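Local coordinates for protein putative mandelate racemase (Bordetella bronchiseptica, PDB 3OZY) that is of unknown function but binds magnesium and, as an enolase superfamily member, probably abstracts the alpha-proton of a carboxylate substrate, at residues Val49-Pro55 / Phe306-Thr311; Thr168-Val174 / Glu197-Asn203; Cys223-Pro229 / Val248-Glu254; Ala313-His317 / Pro355-Leu361. One frame throughout, in Å; residues are numbered along the deposited sequence.

Interaction 1 of 4, residues Val49-Pro55 / Phe306-Thr311; sequences VGSPSGP and FNDIIT
Residues 49-55 leave strand 48-50 in extended form and run on as a loop, with Ser53 at positive phi (65°) and a cis peptide before Pro55; residues 306-311 are a loop that enters helix 309-321. CA atoms come nearest at Ser51-Ile310 (6.1 Å) and Ser53-Asn307 (5.4 Å). Asp308 (chi1 p) is the N-cap: its OD1 accepts from Thr311 N at 2.9 Å and, weakly, from Ile310 N at 2.8 Å. Its OD2 accepts hydrogen bonds from Ser51 OG (2.7 Å) and Asn307 ND2 (2.9 Å). A helix cap thus ties the N-terminal domain to the barrel domain of the enolase fold. Ser51 (chi1 t) also closes an ST turn, Ser53 N to Ser51 OG, 3.2 Å. Ile310 CG2 packs on Ser51 CB (3.9 Å), and its CD1 lies 4.3 Å from Val49 CG2. Gly54 CA approaches Asn307 OD1 to 3.2 Å, where a side chain would clash. Water 1 donates to Gly54 O and Phe306 O, each at 2.7 Å.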
# COMPACT_ATOMS: atom_id res chain seq x y z
N VAL A 49 -12.25 1.00 21.49
CA VAL A 49 -11.50 -0.12 20.94
C VAL A 49 -11.80 -0.33 19.46
O VAL A 49 -12.84 0.11 18.95
CB VAL A 49 -11.75 -1.45 21.71
CG1 VAL A 49 -11.34 -1.32 23.17
CG2 VAL A 49 -13.20 -1.89 21.58
N GLY A 50 -10.87 -0.99 18.77
CA GLY A 50 -11.01 -1.24 17.35
C GLY A 50 -10.14 -2.39 16.90
O GLY A 50 -9.45 -3.02 17.70
N SER A 51 -10.18 -2.68 15.60
CA SER A 51 -9.35 -3.73 15.00
C SER A 51 -9.02 -3.33 13.57
O SER A 51 -9.91 -2.90 12.84
CB SER A 51 -10.11 -5.05 14.95
OG SER A 51 -9.41 -5.99 14.14
N PRO A 52 -7.75 -3.49 13.17
CA PRO A 52 -7.30 -3.24 11.79
C PRO A 52 -7.33 -4.49 10.91
O PRO A 52 -6.60 -4.56 9.92
CB PRO A 52 -5.85 -2.80 11.99
CG PRO A 52 -5.42 -3.68 13.16
CD PRO A 52 -6.61 -3.67 14.09
N SER A 53 -8.16 -5.46 11.29
CA SER A 53 -8.38 -6.66 10.48
C SER A 53 -7.12 -7.53 10.37
O SER A 53 -6.20 -7.45 11.19
CB SER A 53 -8.93 -6.26 9.11
OG SER A 53 -9.35 -7.38 8.35
N GLY A 54 -7.10 -8.37 9.35
CA GLY A 54 -6.01 -9.31 9.13
C GLY A 54 -6.37 -10.20 7.96
O GLY A 54 -7.48 -10.12 7.44
N PRO A 55 -5.45 -11.07 7.53
CA PRO A 55 -4.11 -11.23 8.09
C PRO A 55 -3.15 -10.13 7.65
O PRO A 55 -2.99 -9.85 6.45
CB PRO A 55 -3.66 -12.59 7.54
CG PRO A 55 -4.43 -12.75 6.26
CD PRO A 55 -5.75 -12.06 6.47
N PHE A 306 -14.40 -10.01 7.38
CA PHE A 306 -13.82 -11.25 7.89
C PHE A 306 -12.47 -11.04 8.59
O PHE A 306 -11.46 -10.83 7.92
CB PHE A 306 -13.67 -12.19 6.69
CG PHE A 306 -13.41 -13.65 7.02
CD1 PHE A 306 -14.46 -14.57 6.99
CD2 PHE A 306 -12.13 -14.11 7.23
CE1 PHE A 306 -14.22 -15.92 7.21
CE2 PHE A 306 -11.89 -15.46 7.46
CZ PHE A 306 -12.95 -16.36 7.45
N ASN A 307 -12.49 -11.07 9.92
CA ASN A 307 -11.28 -11.24 10.75
C ASN A 307 -11.63 -11.53 12.20
O ASN A 307 -11.10 -12.47 12.78
CB ASN A 307 -10.31 -10.07 10.69
CG ASN A 307 -8.95 -10.43 11.25
OD1 ASN A 307 -8.20 -11.17 10.62
ND2 ASN A 307 -8.64 -9.96 12.46
N ASP A 308 -12.48 -10.70 12.79
CA ASP A 308 -12.82 -10.85 14.21
C ASP A 308 -14.15 -10.17 14.50
O ASP A 308 -14.73 -9.53 13.62
CB ASP A 308 -11.69 -10.28 15.07
CG ASP A 308 -11.43 -8.81 14.77
OD1 ASP A 308 -12.31 -7.99 15.10
OD2 ASP A 308 -10.36 -8.49 14.22
N ILE A 309 -14.65 -10.29 15.72
CA ILE A 309 -15.98 -9.78 16.01
C ILE A 309 -16.03 -8.25 15.98
O ILE A 309 -17.09 -7.67 15.77
CB ILE A 309 -16.51 -10.33 17.36
CG1 ILE A 309 -18.04 -10.16 17.45
CG2 ILE A 309 -15.81 -9.66 18.53
CD1 ILE A 309 -18.81 -11.00 16.46
N ILE A 310 -14.89 -7.59 16.19
CA ILE A 310 -14.86 -6.14 16.11
C ILE A 310 -14.98 -5.68 14.67
O ILE A 310 -15.75 -4.76 14.37
CB ILE A 310 -13.59 -5.56 16.75
CG1 ILE A 310 -13.53 -5.97 18.22
CG2 ILE A 310 -13.55 -4.03 16.58
CD1 ILE A 310 -12.46 -5.26 19.00
N THR A 311 -14.27 -6.34 13.76
CA THR A 311 -14.42 -5.95 12.35
C THR A 311 -15.84 -6.23 11.87
O THR A 311 -16.40 -5.46 11.10
CB THR A 311 -13.34 -6.60 11.42
OG1 THR A 311 -13.51 -8.02 11.33
CG2 THR A 311 -11.94 -6.33 11.93
O HOH W 1 -9.32 -11.96 6.65

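Interaction 2 of 4, residues Thr168-Val174 / Glu197-Asn203; sequences TAAKLKV and EILVDAN. With MG (magnesium ion), chain C; ACY (acetic acid), chain I.
Strands 169-173 and 197-201 run parallel, their axes 4.4 Å apart at closest and crossing at -28°, in the register Ala169-Glu197 through Lys173-Asp201. They belong to a beta-alpha-beta unit of the barrel whose helix 178-192 packs on Leu172 and Val200. Backbone hydrogen bonds alternate: Glu197 N to Thr168 O (3.0 Å), Ala170 N to Glu197 O (3.1 Å), Leu199 N to Ala170 O (2.9 Å), Leu172 N to Leu199 O (2.8 Å), Asp201 N to Leu172 O (2.9 Å) and Val174 N to Asp201 O (2.9 Å). Lys171, Lys173 and Asp201 project from one face. Asp201 (chi1 t) binds magnesium through OD2 (2.3 Å); its OD1 closes an Asx turn with Asn203 N (2.9 Å) and accepts from metal-bound water 4 (2.6 Å). Lys173 NZ makes a salt bridge to Asp201 OD2 (2.9 Å) and a hydrogen bond to Asn203 OD1 (3.0 Å). Lys173 NZ also donates to ACY O (2.8 Å) of an acetic acid probably from the crystallisation liquor. Lys171 NZ donates to water 2 (2.9 Å) and forms salt bridges with Glu227 and Glu329. Lys171-Leu172-Lys173 is the Lys-X-Lys motif of mandelate racemase relatives; by analogy Lys173, the second lysine, is probably an acid/base residue.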
# COMPACT_ATOMS: atom_id res chain seq x y z
N THR A 168 -29.66 -17.58 4.69
CA THR A 168 -30.36 -17.57 3.41
C THR A 168 -29.39 -17.35 2.25
O THR A 168 -29.80 -17.17 1.10
CB THR A 168 -31.43 -16.45 3.36
OG1 THR A 168 -30.80 -15.17 3.45
CG2 THR A 168 -32.43 -16.61 4.51
N ALA A 169 -28.09 -17.37 2.56
CA ALA A 169 -27.04 -17.08 1.60
C ALA A 169 -25.72 -17.62 2.14
O ALA A 169 -25.53 -17.68 3.36
CB ALA A 169 -26.94 -15.57 1.38
N ALA A 170 -24.81 -17.99 1.25
CA ALA A 170 -23.50 -18.47 1.67
C ALA A 170 -22.53 -18.31 0.51
O ALA A 170 -22.94 -18.14 -0.64
CB ALA A 170 -23.57 -19.94 2.09
N LYS A 171 -21.24 -18.36 0.83
CA LYS A 171 -20.18 -18.13 -0.14
C LYS A 171 -19.27 -19.35 -0.29
O LYS A 171 -18.95 -20.02 0.70
CB LYS A 171 -19.37 -16.89 0.27
CG LYS A 171 -18.34 -16.41 -0.77
CD LYS A 171 -17.96 -14.94 -0.56
CE LYS A 171 -16.91 -14.77 0.52
NZ LYS A 171 -16.65 -13.32 0.75
N LEU A 172 -18.86 -19.61 -1.52
CA LEU A 172 -17.93 -20.69 -1.88
C LEU A 172 -16.60 -20.13 -2.36
O LEU A 172 -16.57 -19.25 -3.24
CB LEU A 172 -18.53 -21.54 -3.00
CG LEU A 172 -17.63 -22.64 -3.56
CD1 LEU A 172 -17.46 -23.76 -2.53
CD2 LEU A 172 -18.19 -23.19 -4.87
N LYS A 173 -15.50 -20.63 -1.81
CA LYS A 173 -14.18 -20.30 -2.32
C LYS A 173 -13.85 -21.15 -3.55
O LYS A 173 -14.07 -22.36 -3.55
CB LYS A 173 -13.14 -20.55 -1.24
CG LYS A 173 -13.33 -19.72 0.01
CD LYS A 173 -13.06 -18.25 -0.27
CE LYS A 173 -13.01 -17.44 1.01
NZ LYS A 173 -12.47 -16.07 0.77
N VAL A 174 -13.28 -20.51 -4.56
CA VAL A 174 -12.93 -21.17 -5.81
C VAL A 174 -11.57 -20.68 -6.29
O VAL A 174 -10.94 -19.82 -5.66
CB VAL A 174 -13.97 -20.87 -6.91
CG1 VAL A 174 -15.38 -21.31 -6.47
CG2 VAL A 174 -13.96 -19.38 -7.28
N GLU A 197 -29.14 -17.70 -1.82
CA GLU A 197 -28.14 -17.03 -2.65
C GLU A 197 -26.79 -17.70 -2.50
O GLU A 197 -26.37 -18.03 -1.39
CB GLU A 197 -28.01 -15.54 -2.30
CG GLU A 197 -29.30 -14.73 -2.48
CD GLU A 197 -29.73 -14.55 -3.93
OE1 GLU A 197 -28.97 -14.88 -4.87
OE2 GLU A 197 -30.85 -14.03 -4.14
N ILE A 198 -26.12 -17.94 -3.62
CA ILE A 198 -24.80 -18.53 -3.61
C ILE A 198 -23.81 -17.54 -4.19
O ILE A 198 -23.96 -17.09 -5.34
CB ILE A 198 -24.76 -19.87 -4.40
CG1 ILE A 198 -25.72 -20.89 -3.79
CG2 ILE A 198 -23.35 -20.43 -4.43
CD1 ILE A 198 -25.88 -22.16 -4.62
N LEU A 199 -22.83 -17.18 -3.37
CA LEU A 199 -21.77 -16.24 -3.73
C LEU A 199 -20.50 -17.03 -3.98
O LEU A 199 -20.32 -18.10 -3.41
CB LEU A 199 -21.52 -15.28 -2.55
CG LEU A 199 -22.60 -14.26 -2.20
CD1 LEU A 199 -23.99 -14.85 -1.99
CD2 LEU A 199 -22.15 -13.51 -0.95
N VAL A 200 -19.61 -16.52 -4.83
CA VAL A 200 -18.36 -17.19 -5.16
C VAL A 200 -17.20 -16.21 -4.97
O VAL A 200 -17.36 -15.01 -5.24
CB VAL A 200 -18.41 -17.72 -6.61
CG1 VAL A 200 -17.04 -18.14 -7.09
CG2 VAL A 200 -19.41 -18.89 -6.71
N ASP A 201 -16.05 -16.70 -4.51
CA ASP A 201 -14.91 -15.86 -4.19
C ASP A 201 -13.63 -16.57 -4.62
O ASP A 201 -13.31 -17.64 -4.09
CB ASP A 201 -14.91 -15.58 -2.69
CG ASP A 201 -13.78 -14.69 -2.23
OD1 ASP A 201 -12.85 -14.39 -3.01
OD2 ASP A 201 -13.81 -14.30 -1.04
N ALA A 202 -12.93 -15.99 -5.60
CA ALA A 202 -11.73 -16.61 -6.16
C ALA A 202 -10.43 -16.12 -5.53
O ALA A 202 -9.36 -16.59 -5.89
CB ALA A 202 -11.68 -16.41 -7.68
N ASN A 203 -10.49 -15.16 -4.60
CA ASN A 203 -9.27 -14.66 -3.96
C ASN A 203 -8.17 -14.30 -4.96
O ASN A 203 -6.98 -14.59 -4.73
CB ASN A 203 -8.74 -15.65 -2.92
CG ASN A 203 -9.56 -15.66 -1.65
OD1 ASN A 203 -10.48 -16.47 -1.50
ND2 ASN A 203 -9.22 -14.77 -0.73
MG MG C . -13.02 -12.35 -0.05
C ACY I . -9.81 -15.92 3.17
O ACY I . -9.99 -16.24 1.98
OXT ACY I . -10.41 -16.45 4.13
CH3 ACY I . -8.81 -14.85 3.49
O HOH W 2 -14.14 -12.71 2.01
O HOH W 3 -10.13 -18.75 -3.10
O HOH W 4 -11.57 -12.50 -1.73
O HOH W 5 -11.20 -13.42 1.03

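Interaction 3 of 4, residues Cys223-Pro229 / Val248-Glu254; sequences CYWFEEP and VRIATGE. With MG (magnesium ion), chain C.
Two carboxylate oxygens, Glu227 OE2 and Glu254 OE2, sit only 3.1 Å apart, tolerated because each binds the same magnesium ion at 2.2 Å. They project from strand 225-227 and from the loop after strand 249-252, parallel neighbours whose axes approach to 4.6 Å and cross at -29°. Trp225 pairs with Arg249, Phe226 with Ile250 and Glu227 with Ala251, through Arg249 N to Tyr224 O (3.1 Å), Phe226 N to Arg249 O (2.8 Å), Ala251 N to Phe226 O (2.9 Å) and Glu228 N to Ala251 O (2.9 Å). Helix 235-242 of this beta-alpha-beta unit packs on Ile250 and Pro229. Arg249 NH1 donates to Tyr224 O (3.0 Å), and its guanidinium stacks flat on the Tyr224 ring, a cation-pi contact with CZ 3.8 Å from the centroid. Ala251 CB makes a CH-pi contact 4.0 Å from the centroid of the Trp225 five-membered ring. Glu227 (chi1 and chi2 t) forms a salt bridge through OE1 to Lys171, and Glu228 OE2 accepts from Asn255. Metal-bound water 4 donates to Glu228 OE1 (2.7 Å) and water 5 to Glu254 OE1 (2.6 Å). Asp201 completes the three-carboxylate magnesium site typical of the enolase superfamily, where the metal is thought to stabilise an enolate intermediate.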
# COMPACT_ATOMS: atom_id res chain seq x y z
N CYS A 223 -25.60 -17.40 -9.57
CA CYS A 223 -24.83 -16.87 -8.44
C CYS A 223 -25.04 -15.37 -8.22
O CYS A 223 -25.17 -14.60 -9.18
CB CYS A 223 -23.35 -17.18 -8.59
SG CYS A 223 -22.98 -18.94 -8.49
N TYR A 224 -25.04 -14.96 -6.96
CA TYR A 224 -25.26 -13.56 -6.60
C TYR A 224 -24.08 -12.66 -7.00
O TYR A 224 -24.28 -11.57 -7.57
CB TYR A 224 -25.52 -13.47 -5.09
CG TYR A 224 -26.00 -12.11 -4.63
CD1 TYR A 224 -27.35 -11.77 -4.71
CD2 TYR A 224 -25.12 -11.18 -4.10
CE1 TYR A 224 -27.79 -10.52 -4.29
CE2 TYR A 224 -25.56 -9.94 -3.68
CZ TYR A 224 -26.88 -9.61 -3.77
OH TYR A 224 -27.31 -8.37 -3.35
N TRP A 225 -22.86 -13.08 -6.69
CA TRP A 225 -21.68 -12.32 -7.06
C TRP A 225 -20.46 -13.20 -7.26
O TRP A 225 -20.45 -14.36 -6.82
CB TRP A 225 -21.40 -11.15 -6.10
CG TRP A 225 -20.78 -11.41 -4.73
CD1 TRP A 225 -19.75 -12.27 -4.40
CD2 TRP A 225 -21.08 -10.68 -3.54
NE1 TRP A 225 -19.44 -12.13 -3.05
CE2 TRP A 225 -20.25 -11.16 -2.51
CE3 TRP A 225 -22.01 -9.67 -3.25
CZ2 TRP A 225 -20.31 -10.65 -1.20
CZ3 TRP A 225 -22.07 -9.17 -1.96
CH2 TRP A 225 -21.23 -9.66 -0.95
N PHE A 226 -19.47 -12.63 -7.95
CA PHE A 226 -18.17 -13.23 -8.26
C PHE A 226 -17.16 -12.27 -7.63
O PHE A 226 -16.92 -11.17 -8.14
CB PHE A 226 -18.01 -13.23 -9.79
CG PHE A 226 -16.88 -14.07 -10.33
CD1 PHE A 226 -16.09 -14.86 -9.51
CD2 PHE A 226 -16.65 -14.09 -11.70
CE1 PHE A 226 -15.09 -15.66 -10.07
CE2 PHE A 226 -15.66 -14.87 -12.25
CZ PHE A 226 -14.87 -15.65 -11.45
N GLU A 227 -16.59 -12.68 -6.49
CA GLU A 227 -15.72 -11.83 -5.68
C GLU A 227 -14.24 -12.10 -5.95
O GLU A 227 -13.84 -13.25 -6.12
CB GLU A 227 -16.05 -12.07 -4.20
CG GLU A 227 -15.08 -11.47 -3.22
CD GLU A 227 -15.58 -11.55 -1.80
OE1 GLU A 227 -16.76 -11.91 -1.60
OE2 GLU A 227 -14.79 -11.25 -0.88
N GLU A 228 -13.45 -11.02 -6.00
CA GLU A 228 -12.03 -11.10 -6.36
C GLU A 228 -11.78 -12.12 -7.47
O GLU A 228 -10.95 -13.02 -7.34
CB GLU A 228 -11.13 -11.36 -5.14
CG GLU A 228 -11.05 -10.18 -4.18
CD GLU A 228 -9.83 -10.27 -3.29
OE1 GLU A 228 -9.44 -11.40 -2.93
OE2 GLU A 228 -9.25 -9.22 -2.95
N PRO A 229 -12.48 -11.96 -8.60
CA PRO A 229 -12.27 -12.94 -9.68
C PRO A 229 -10.84 -12.88 -10.23
O PRO A 229 -10.32 -13.90 -10.68
CB PRO A 229 -13.26 -12.48 -10.75
CG PRO A 229 -13.44 -10.99 -10.49
CD PRO A 229 -13.42 -10.90 -8.98
N VAL A 248 -24.82 -11.75 -12.75
CA VAL A 248 -23.86 -12.01 -11.68
C VAL A 248 -23.06 -10.74 -11.41
O VAL A 248 -22.43 -10.19 -12.32
CB VAL A 248 -22.88 -13.15 -12.05
CG1 VAL A 248 -21.95 -13.47 -10.89
CG2 VAL A 248 -23.63 -14.42 -12.47
N ARG A 249 -23.08 -10.27 -10.17
CA ARG A 249 -22.37 -9.05 -9.80
C ARG A 249 -20.87 -9.29 -9.73
O ARG A 249 -20.44 -10.31 -9.20
CB ARG A 249 -22.86 -8.56 -8.45
CG ARG A 249 -24.33 -8.19 -8.42
CD ARG A 249 -24.91 -8.31 -7.00
NE ARG A 249 -26.34 -8.02 -7.00
CZ ARG A 249 -27.28 -8.89 -7.37
NH1 ARG A 249 -26.93 -10.12 -7.73
NH2 ARG A 249 -28.56 -8.54 -7.36
N ILE A 250 -20.08 -8.35 -10.25
CA ILE A 250 -18.63 -8.40 -10.07
C ILE A 250 -18.29 -7.63 -8.79
O ILE A 250 -18.59 -6.44 -8.66
CB ILE A 250 -17.90 -7.81 -11.30
CG1 ILE A 250 -18.33 -8.55 -12.58
CG2 ILE A 250 -16.38 -7.86 -11.12
CD1 ILE A 250 -18.19 -10.07 -12.50
N ALA A 251 -17.69 -8.34 -7.83
CA ALA A 251 -17.43 -7.79 -6.50
C ALA A 251 -15.95 -7.82 -6.17
O ALA A 251 -15.26 -8.79 -6.46
CB ALA A 251 -18.19 -8.61 -5.45
N THR A 252 -15.46 -6.75 -5.55
CA THR A 252 -14.10 -6.75 -5.03
C THR A 252 -13.98 -5.63 -4.00
O THR A 252 -14.78 -4.70 -3.98
CB THR A 252 -13.04 -6.62 -6.15
OG1 THR A 252 -11.74 -6.81 -5.58
CG2 THR A 252 -13.12 -5.25 -6.86
N GLY A 253 -13.00 -5.75 -3.11
CA GLY A 253 -12.71 -4.63 -2.24
C GLY A 253 -11.95 -4.89 -0.96
O GLY A 253 -11.43 -3.94 -0.37
N GLU A 254 -11.85 -6.14 -0.51
CA GLU A 254 -11.13 -6.38 0.73
C GLU A 254 -9.65 -6.00 0.62
O GLU A 254 -9.01 -5.70 1.62
CB GLU A 254 -11.27 -7.82 1.21
CG GLU A 254 -10.43 -8.81 0.47
CD GLU A 254 -10.89 -10.22 0.72
OE1 GLU A 254 -10.08 -11.05 1.17
OE2 GLU A 254 -12.08 -10.47 0.48
MG MG C . -13.02 -12.35 -0.05
O HOH W 6 -10.27 -6.78 -3.12
O HOH W 4 -11.57 -12.50 -1.73
O HOH W 5 -11.20 -13.42 1.03
O HOH W 2 -14.14 -12.71 2.01

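Interaction 4 of 4, residues Ala313-His317 / Pro355-Leu361; sequences AANLH and PPQGPGL
Residues 313-317 are a regular stretch of helix 309-321, with His317 N hydrogen-bonded to Ala313 O at 3.1 Å, and residues 355-361 form an irregular loop that curves past one side of it. CA atoms are nearest at Ala314-Leu361 (6.4 Å) and His317-Pro355 (5.8 Å). Ala313 points toward the loop, its CB lying 4.2 Å from Pro356 CG and 4.4 Å from Leu361 CD2. Ala314 offers its flank to the same leucine, CB to CD2 at 4.0 Å. Here helix 309-321, which leads to barrel strand 328-331, is packed by the loop between strand 352-353 and helix 367-372; Ile112 of helix 102-122 and Ile126 of helix 126-129 bound the same contact. Leu316 (chi1 t, chi2 p) reaches the opening prolines, CD2 to Pro355 CA at 3.7 Å and CD2 to Pro356 CD at 4.4 Å. His317 (chi1 m, chi2 -85°) supplies the hydrogen bond of the contact: NE2 donates to Leu361 O at 2.8 Å, near the plane of the ring, while ND1 is hydrogen-bonded to the backbone N of Tyr127. Its CE1 passes 3.5 Å from Gly360 O and 3.6 Å from Pro356 O. Gly360 has positive phi (65°), turning the chain so that Leu361 (chi1 m, chi2 t) lays CD2 against the helix.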
# COMPACT_ATOMS: atom_id res chain seq x y z
N ALA A 313 -18.64 -6.23 13.88
CA ALA A 313 -19.51 -5.23 14.49
C ALA A 313 -19.38 -3.85 13.85
O ALA A 313 -20.38 -3.19 13.63
CB ALA A 313 -19.27 -5.15 16.00
N ALA A 314 -18.15 -3.42 13.58
CA ALA A 314 -17.93 -2.09 13.02
C ALA A 314 -18.67 -1.96 11.69
O ALA A 314 -19.38 -0.99 11.46
CB ALA A 314 -16.45 -1.81 12.84
N ASN A 315 -18.48 -2.94 10.82
CA ASN A 315 -19.21 -2.93 9.55
C ASN A 315 -20.72 -3.04 9.72
O ASN A 315 -21.48 -2.42 8.99
CB ASN A 315 -18.69 -4.03 8.61
CG ASN A 315 -17.35 -3.69 8.02
OD1 ASN A 315 -17.24 -2.79 7.19
ND2 ASN A 315 -16.31 -4.39 8.46
N LEU A 316 -21.17 -3.84 10.69
CA LEU A 316 -22.60 -4.05 10.86
C LEU A 316 -23.35 -2.77 11.24
O LEU A 316 -24.47 -2.56 10.79
CB LEU A 316 -22.85 -5.15 11.89
CG LEU A 316 -24.30 -5.59 12.03
CD1 LEU A 316 -24.90 -5.94 10.66
CD2 LEU A 316 -24.37 -6.78 12.98
N HIS A 317 -22.74 -1.92 12.06
CA HIS A 317 -23.36 -0.63 12.37
C HIS A 317 -23.61 0.15 11.09
O HIS A 317 -24.69 0.73 10.90
CB HIS A 317 -22.48 0.19 13.32
CG HIS A 317 -22.58 -0.25 14.74
ND1 HIS A 317 -23.57 0.22 15.59
CD2 HIS A 317 -21.84 -1.12 15.47
CE1 HIS A 317 -23.42 -0.35 16.78
NE2 HIS A 317 -22.38 -1.16 16.73
N PRO A 355 -27.59 -5.26 14.73
CA PRO A 355 -26.35 -4.69 15.27
C PRO A 355 -26.37 -4.71 16.80
O PRO A 355 -27.45 -4.75 17.39
CB PRO A 355 -26.38 -3.24 14.75
CG PRO A 355 -27.82 -2.96 14.47
CD PRO A 355 -28.39 -4.27 14.00
N PRO A 356 -25.19 -4.70 17.43
CA PRO A 356 -25.11 -4.60 18.89
C PRO A 356 -25.83 -3.33 19.36
O PRO A 356 -25.81 -2.31 18.67
CB PRO A 356 -23.61 -4.48 19.15
CG PRO A 356 -22.95 -5.08 17.94
CD PRO A 356 -23.86 -4.71 16.80
N GLN A 357 -26.44 -3.40 20.54
CA GLN A 357 -27.32 -2.32 20.99
C GLN A 357 -26.73 -1.38 22.04
O GLN A 357 -27.33 -0.35 22.36
CB GLN A 357 -28.65 -2.90 21.47
CG GLN A 357 -29.46 -3.53 20.34
CD GLN A 357 -29.71 -2.55 19.20
OE1 GLN A 357 -29.95 -1.37 19.44
NE2 GLN A 357 -29.64 -3.03 17.96
N GLY A 358 -25.57 -1.72 22.57
CA GLY A 358 -24.93 -0.87 23.56
C GLY A 358 -24.27 0.36 22.96
O GLY A 358 -24.35 0.60 21.75
N PRO A 359 -23.61 1.16 23.80
CA PRO A 359 -22.93 2.37 23.32
C PRO A 359 -21.70 2.03 22.47
O PRO A 359 -21.05 1.02 22.69
CB PRO A 359 -22.48 3.07 24.61
CG PRO A 359 -23.27 2.43 25.70
CD PRO A 359 -23.56 1.04 25.27
N GLY A 360 -21.38 2.90 21.52
CA GLY A 360 -20.23 2.69 20.66
C GLY A 360 -20.43 1.46 19.79
O GLY A 360 -21.49 1.28 19.17
N LEU A 361 -19.42 0.60 19.74
CA LEU A 361 -19.57 -0.67 19.03
C LEU A 361 -20.66 -1.53 19.67
O LEU A 361 -21.23 -2.40 19.02
CB LEU A 361 -18.24 -1.43 18.97
CG LEU A 361 -17.19 -0.83 18.02
CD1 LEU A 361 -15.82 -1.38 18.35
CD2 LEU A 361 -17.56 -1.13 16.57

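Interactions 2 and 3 lie on parallel strands of the one curved barrel sheet, centres about 9 Å apart. Strands 197-201 and 225-227 are neighbours there; separately, a salt bridge from Lys171 on strand 169-173 to Glu227 links the two interactions, which share the magnesium ion and three waters. Interactions 1 and 4, centres about 13 Å apart, share helix 309-321 and touch where Leu361 meets Val49 and Ile310. The centre of interaction 1 is about 21 Å from those of 2 and 3, that of interaction 4 about 25 and 26 Å. Interactions 2 and 3 are nested, in series, inside the loop closed by interaction 1; interaction 4 follows. Consecutive strands 197-201, 225-227 and 249-252 thus deliver the metal ligands, Glu254 just after the last.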